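PDB 1R9D: glycerol dehydratase from Clostridium butyricum, which probably acts as a glycyl radical lyase that dehydrates glycerol without help from coenzyme B12. Local coordinates for residues 53-58 and 209-214; 62-67 and 216-221. All coordinates share one frame; numbering follows the deposited sequence.

Interaction 1 (53-58 and 209-214); sequences LALKHI and IISCEA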
loop_
_atom_site.group_PDB
_atom_site.type_symbol
_atom_site.label_atom_id
_atom_site.label_comp_id
_atom_site.label_asym_id
_atom_site.label_seq_id
_atom_site.Cartn_x
_atom_site.Cartn_y
_atom_site.Cartn_z
ATOM N N LEU A 53 12.847 9.512 6.863
ATOM C CA LEU A 53 13.934 9.180 7.787
ATOM C C LEU A 53 15.232 8.861 7.049
ATOM O O LEU A 53 16.324 9.092 7.572
ATOM C CB LEU A 53 13.526 7.997 8.670
ATOM C CG LEU A 53 12.356 8.291 9.614
ATOM C CD1 LEU A 53 11.829 7.003 10.215
ATOM C CD2 LEU A 53 12.813 9.253 10.704
ATOM N N ALA A 54 15.114 8.331 5.834
ATOM C CA ALA A 54 16.288 8.006 5.032
ATOM C C ALA A 54 16.930 9.301 4.544
ATOM O O ALA A 54 18.152 9.462 4.605
ATOM C CB ALA A 54 15.897 7.128 3.847
ATOM N N LEU A 55 16.112 10.229 4.052
ATOM C CA LEU A 55 16.640 11.506 3.585
ATOM C C LEU A 55 17.336 12.198 4.758
ATOM O O LEU A 55 18.406 12.779 4.601
ATOM C CB LEU A 55 15.514 12.394 3.032
ATOM C CG LEU A 55 15.943 13.783 2.542
ATOM C CD1 LEU A 55 17.007 13.637 1.463
ATOM C CD2 LEU A 55 14.747 14.547 1.996
ATOM N N LYS A 56 16.725 12.126 5.935
ATOM C CA LYS A 56 17.299 12.729 7.140
ATOM C C LYS A 56 18.679 12.136 7.430
ATOM O O LYS A 56 19.648 12.868 7.649
ATOM C CB LYS A 56 16.372 12.482 8.335
ATOM C CG LYS A 56 16.895 12.966 9.683
ATOM C CD LYS A 56 15.872 12.669 10.783
ATOM C CE LYS A 56 16.234 13.319 12.116
ATOM N NZ LYS A 56 17.444 12.723 12.745
ATOM N N HIS A 57 18.765 10.808 7.419
ATOM C CA HIS A 57 20.024 10.117 7.702
ATOM C C HIS A 57 21.101 10.445 6.669
ATOM O O HIS A 57 22.287 10.552 6.997
ATOM C CB HIS A 57 19.794 8.607 7.740
ATOM C CG HIS A 57 20.934 7.839 8.331
ATOM N ND1 HIS A 57 21.389 8.055 9.614
ATOM C CD2 HIS A 57 21.700 6.845 7.822
ATOM C CE1 HIS A 57 22.386 7.227 9.871
ATOM N NE2 HIS A 57 22.594 6.481 8.802
ATOM N N ILE A 58 20.685 10.590 5.415
ATOM C CA ILE A 58 21.614 10.923 4.342
ATOM C C ILE A 58 22.132 12.350 4.521
ATOM O O ILE A 58 23.343 12.586 4.541
ATOM C CB ILE A 58 20.923 10.807 2.961
ATOM C CG1 ILE A 58 20.606 9.341 2.665
ATOM C CG2 ILE A 58 21.803 11.411 1.881
ATOM C CD1 ILE A 58 19.736 9.135 1.439
ATOM N N ILE A 209 7.575 17.304 7.299
ATOM C CA ILE A 209 8.230 18.073 8.352
ATOM C C ILE A 209 9.635 17.548 8.635
ATOM O O ILE A 209 10.590 18.326 8.711
ATOM C CB ILE A 209 7.380 18.053 9.645
ATOM C CG1 ILE A 209 6.056 18.779 9.383
ATOM C CG2 ILE A 209 8.143 18.719 10.791
ATOM C CD1 ILE A 209 5.066 18.718 10.527
ATOM N N ILE A 210 9.755 16.233 8.780
ATOM C CA ILE A 210 11.046 15.603 9.031
ATOM C C ILE A 210 12.006 15.919 7.883
ATOM O O ILE A 210 13.178 16.246 8.105
ATOM C CB ILE A 210 10.892 14.071 9.157
ATOM C CG1 ILE A 210 10.124 13.734 10.441
ATOM C CG2 ILE A 210 12.263 13.397 9.150
ATOM C CD1 ILE A 210 9.712 12.281 10.552
ATOM N N SER A 211 11.501 15.829 6.655
ATOM C CA SER A 211 12.317 16.085 5.472
ATOM C C SER A 211 12.828 17.518 5.394
ATOM O O SER A 211 14.005 17.752 5.097
ATOM C CB SER A 211 11.523 15.753 4.203
ATOM O OG SER A 211 11.195 14.376 4.166
ATOM N N CYS A 212 11.948 18.478 5.651
ATOM C CA CYS A 212 12.339 19.880 5.604
ATOM C C CYS A 212 13.268 20.246 6.761
ATOM O O CYS A 212 14.138 21.109 6.619
ATOM C CB CYS A 212 11.098 20.775 5.601
ATOM S SG CYS A 212 10.198 20.740 4.012
ATOM N N GLU A 213 13.089 19.590 7.904
ATOM C CA GLU A 213 13.950 19.860 9.049
ATOM C C GLU A 213 15.345 19.342 8.722
ATOM O O GLU A 213 16.347 19.916 9.151
ATOM C CB GLU A 213 13.406 19.181 10.312
ATOM C CG GLU A 213 12.031 19.689 10.721
ATOM C CD GLU A 213 11.520 19.083 12.014
ATOM O OE1 GLU A 213 11.640 17.849 12.194
ATOM O OE2 GLU A 213 10.981 19.844 12.849
ATOM N N ALA A 214 15.403 18.261 7.948
ATOM C CA ALA A 214 16.683 17.687 7.554
ATOM C C ALA A 214 17.379 18.637 6.584
ATOM O O ALA A 214 18.605 18.767 6.602
ATOM C CB ALA A 214 16.479 16.323 6.900
#

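Interaction 2 (62-67 and 216-221); sequences IPITIR and ITYVNR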
loop_
_atom_site.group_PDB
_atom_site.type_symbol
_atom_site.label_atom_id
_atom_site.label_comp_id
_atom_site.label_asym_id
_atom_site.label_seq_id
_atom_site.Cartn_x
_atom_site.Cartn_y
_atom_site.Cartn_z
ATOM N N ILE A 62 26.065 12.567 4.950
ATOM C CA ILE A 62 26.729 12.562 3.645
ATOM C C ILE A 62 27.893 13.560 3.653
ATOM O O ILE A 62 27.787 14.644 4.226
ATOM C CB ILE A 62 25.732 12.952 2.517
ATOM C CG1 ILE A 62 26.338 12.671 1.137
ATOM C CG2 ILE A 62 25.368 14.413 2.637
ATOM C CD1 ILE A 62 26.365 11.204 0.748
ATOM N N PRO A 63 29.028 13.199 3.033
ATOM C CA PRO A 63 30.167 14.122 3.008
ATOM C C PRO A 63 29.787 15.474 2.410
ATOM O O PRO A 63 29.005 15.547 1.462
ATOM C CB PRO A 63 31.190 13.380 2.152
ATOM C CG PRO A 63 30.923 11.959 2.491
ATOM C CD PRO A 63 29.403 11.895 2.462
ATOM N N ILE A 64 30.344 16.534 2.983
ATOM C CA ILE A 64 30.098 17.903 2.548
ATOM C C ILE A 64 31.377 18.416 1.887
ATOM O O ILE A 64 32.475 18.019 2.273
ATOM C CB ILE A 64 29.747 18.795 3.771
ATOM C CG1 ILE A 64 28.440 18.311 4.396
ATOM C CG2 ILE A 64 29.619 20.245 3.360
ATOM C CD1 ILE A 64 27.284 18.274 3.421
ATOM N N THR A 65 31.239 19.281 0.887
ATOM C CA THR A 65 32.411 19.815 0.201
ATOM C C THR A 65 32.221 21.230 -0.324
ATOM O O THR A 65 31.190 21.561 -0.911
ATOM C CB THR A 65 32.818 18.942 -1.016
ATOM O OG1 THR A 65 33.099 17.604 -0.591
ATOM C CG2 THR A 65 34.059 19.521 -1.689
ATOM N N ILE A 66 33.226 22.064 -0.094
ATOM C CA ILE A 66 33.219 23.428 -0.594
ATOM C C ILE A 66 34.464 23.494 -1.466
ATOM O O ILE A 66 35.585 23.377 -0.972
ATOM C CB ILE A 66 33.300 24.474 0.543
ATOM C CG1 ILE A 66 32.012 24.433 1.372
ATOM C CG2 ILE A 66 33.507 25.868 -0.045
ATOM C CD1 ILE A 66 31.878 25.542 2.391
ATOM N N ARG A 67 34.262 23.643 -2.771
ATOM C CA ARG A 67 35.375 23.689 -3.710
ATOM C C ARG A 67 36.038 25.059 -3.710
ATOM O O ARG A 67 35.412 26.064 -3.377
ATOM C CB ARG A 67 34.888 23.321 -5.114
ATOM C CG ARG A 67 34.089 22.012 -5.163
ATOM C CD ARG A 67 33.798 21.576 -6.593
ATOM N NE ARG A 67 32.753 20.556 -6.674
ATOM C CZ ARG A 67 32.835 19.334 -6.151
ATOM N NH1 ARG A 67 33.924 18.952 -5.497
ATOM N NH2 ARG A 67 31.820 18.490 -6.279
ATOM N N ILE A 216 17.144 21.873 6.580
ATOM C CA ILE A 216 17.671 22.954 7.407
ATOM C C ILE A 216 19.006 22.535 8.020
ATOM O O ILE A 216 19.958 23.317 8.050
ATOM C CB ILE A 216 16.670 23.329 8.526
ATOM C CG1 ILE A 216 15.415 23.949 7.902
ATOM C CG2 ILE A 216 17.309 24.303 9.508
ATOM C CD1 ILE A 216 14.320 24.284 8.897
ATOM N N THR A 217 19.074 21.293 8.488
ATOM C CA THR A 217 20.293 20.753 9.082
ATOM C C THR A 217 21.414 20.712 8.047
ATOM O O THR A 217 22.564 21.055 8.341
ATOM C CB THR A 217 20.066 19.317 9.609
ATOM O OG1 THR A 217 19.059 19.335 10.629
ATOM C CG2 THR A 217 21.355 18.741 10.182
ATOM N N TYR A 218 21.067 20.289 6.834
ATOM C CA TYR A 218 22.029 20.186 5.741
ATOM C C TYR A 218 22.687 21.530 5.448
ATOM O O TYR A 218 23.911 21.618 5.340
ATOM C CB TYR A 218 21.335 19.671 4.473
ATOM C CG TYR A 218 22.281 19.349 3.341
ATOM C CD1 TYR A 218 23.213 18.317 3.459
ATOM C CD2 TYR A 218 22.250 20.080 2.150
ATOM C CE1 TYR A 218 24.094 18.020 2.424
ATOM C CE2 TYR A 218 23.129 19.791 1.107
ATOM C CZ TYR A 218 24.048 18.761 1.252
ATOM O OH TYR A 218 24.934 18.481 0.235
ATOM N N VAL A 219 21.872 22.573 5.323
ATOM C CA VAL A 219 22.381 23.908 5.034
ATOM C C VAL A 219 23.287 24.407 6.160
ATOM O O VAL A 219 24.305 25.055 5.912
ATOM C CB VAL A 219 21.225 24.902 4.826
ATOM C CG1 VAL A 219 21.771 26.289 4.547
ATOM C CG2 VAL A 219 20.347 24.436 3.665
ATOM N N ASN A 220 22.917 24.098 7.398
ATOM C CA ASN A 220 23.713 24.514 8.547
ATOM C C ASN A 220 25.084 23.853 8.572
ATOM O O ASN A 220 26.035 24.416 9.115
ATOM C CB ASN A 220 22.952 24.225 9.842
ATOM C CG ASN A 220 21.943 25.305 10.166
ATOM O OD1 ASN A 220 20.896 25.043 10.767
ATOM N ND2 ASN A 220 22.256 26.538 9.778
ATOM N N ARG A 221 25.193 22.665 7.989
ATOM C CA ARG A 221 26.474 21.973 7.942
ATOM C C ARG A 221 27.438 22.745 7.043
ATOM O O ARG A 221 28.646 22.760 7.290
ATOM C CB ARG A 221 26.303 20.545 7.419
ATOM C CG ARG A 221 25.560 19.617 8.374
ATOM C CD ARG A 221 25.487 18.203 7.820
ATOM N NE ARG A 221 26.813 17.615 7.657
ATOM C CZ ARG A 221 27.087 16.602 6.840
ATOM N NH1 ARG A 221 26.123 16.059 6.105
ATOM N NH2 ARG A 221 28.324 16.135 6.749
HETATM O O HOH W 1 26.704 16.062 -0.221
#

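Interaction 1 (53-58 and 209-214)
Lys56 and Ala214 bring their CA atoms within 5.0 Å where segments 53-58 and 209-214, on helices 47-61 and 197-230, run almost parallel, their local axes 11° apart and 8.6 Å distant at closest approach. At this point the small residue allows backbone and methyl to meet: CB of Ala214 lies 3.7 Å from CA of Lys56. One turn earlier Ile210 divides its contact between two residues: its CG2 packs on CD of Lys56 at 4.0 Å, and its CD1 lies more loosely, 4.3 Å from CD2 of Leu53. The pattern is that of a parallel helix pair in the helical layer around the barrel of the pyruvate formate lyase-like fold, its centre about 27 Å from the centre of the chain, and it continues beyond the segments as Ile210 touches Leu49 and Ala214 touches Leu59. The Lys56 chain is extended through CE, which lays CD beside Ile210; the turn at chi4 (-68°) places NZ, which forms a salt bridge with Glu60 of its own helix. Leu55 sends CD2 to CB of Ser211 at 4.1 Å. The hydroxyl of Ser211 bonds to the carbonyl of Ser207, and Phe521 of helix 520-524 packs against both Leu55 and Ser211.

Interaction 2 (62-67 and 216-221)
Arg221 grips the carbonyl oxygen of Ile62 end-on, with two nitrogens converging on one acceptor. NH1 lies 2.9 Å from Ile62 O, in the carbonyl plane and on a lone pair; NH2 stands 3.0 Å from Ile62 O and is tilted out of that plane. Sharing an acceptor leaves both bonds bent, with N-H...O angles of 141° and 136°. The arginine chain folds at chi3 (62°), which sets NE off the line of the preceding carbons, and the guanidinium takes Ile64 on one face: CG1, anti to the carbonyl carbon, sits over its centre, 3.2 Å above the plane, a tight fit. CD1 of Ile64, turned by chi2 toward Tyr218, approaches its CE1 at 3.4 Å, the two side chains sliding past each other in opposite directions. Ile62 CG2, set between its backbone N and carbonyl carbon, lies 3.8 Å from Tyr218 CE1 at the ring edge. A water accepts from Tyr218 OH and donates to Pro63 O, while the hydroxyl also bonds to that of Tyr222. Ile62 is the first residue to leave helix 47-61, and NH1 also bonds to Leu59 O, so the positive charge meets carbonyls at the C-terminal end of that helix, probably favourably. Helix 197-230 thus holds the start of the loop, while Ile273 and Ile276 of helix 260-277 pack against Tyr218.

Overall arrangement
From the N terminus the chain runs along helix 47-61, which supplies segment 53-58, and then enters the loop containing 62-67. About 150 residues later, a little more than half of them helical, it returns in helix 197-230, where 209-214 closes the first long loop with interaction 1 and 216-221 closes the second with interaction 2. The segments alternate along the chain, so the two closures cross and do not nest. Their centres lie 14 Å apart, and in both cases the later partner is helix 197-230. Helix 197-230 thus joins both helix 47-61 and its outgoing loop, by apolar packing at the first and by hydrogen bonds together with apolar contacts at the second.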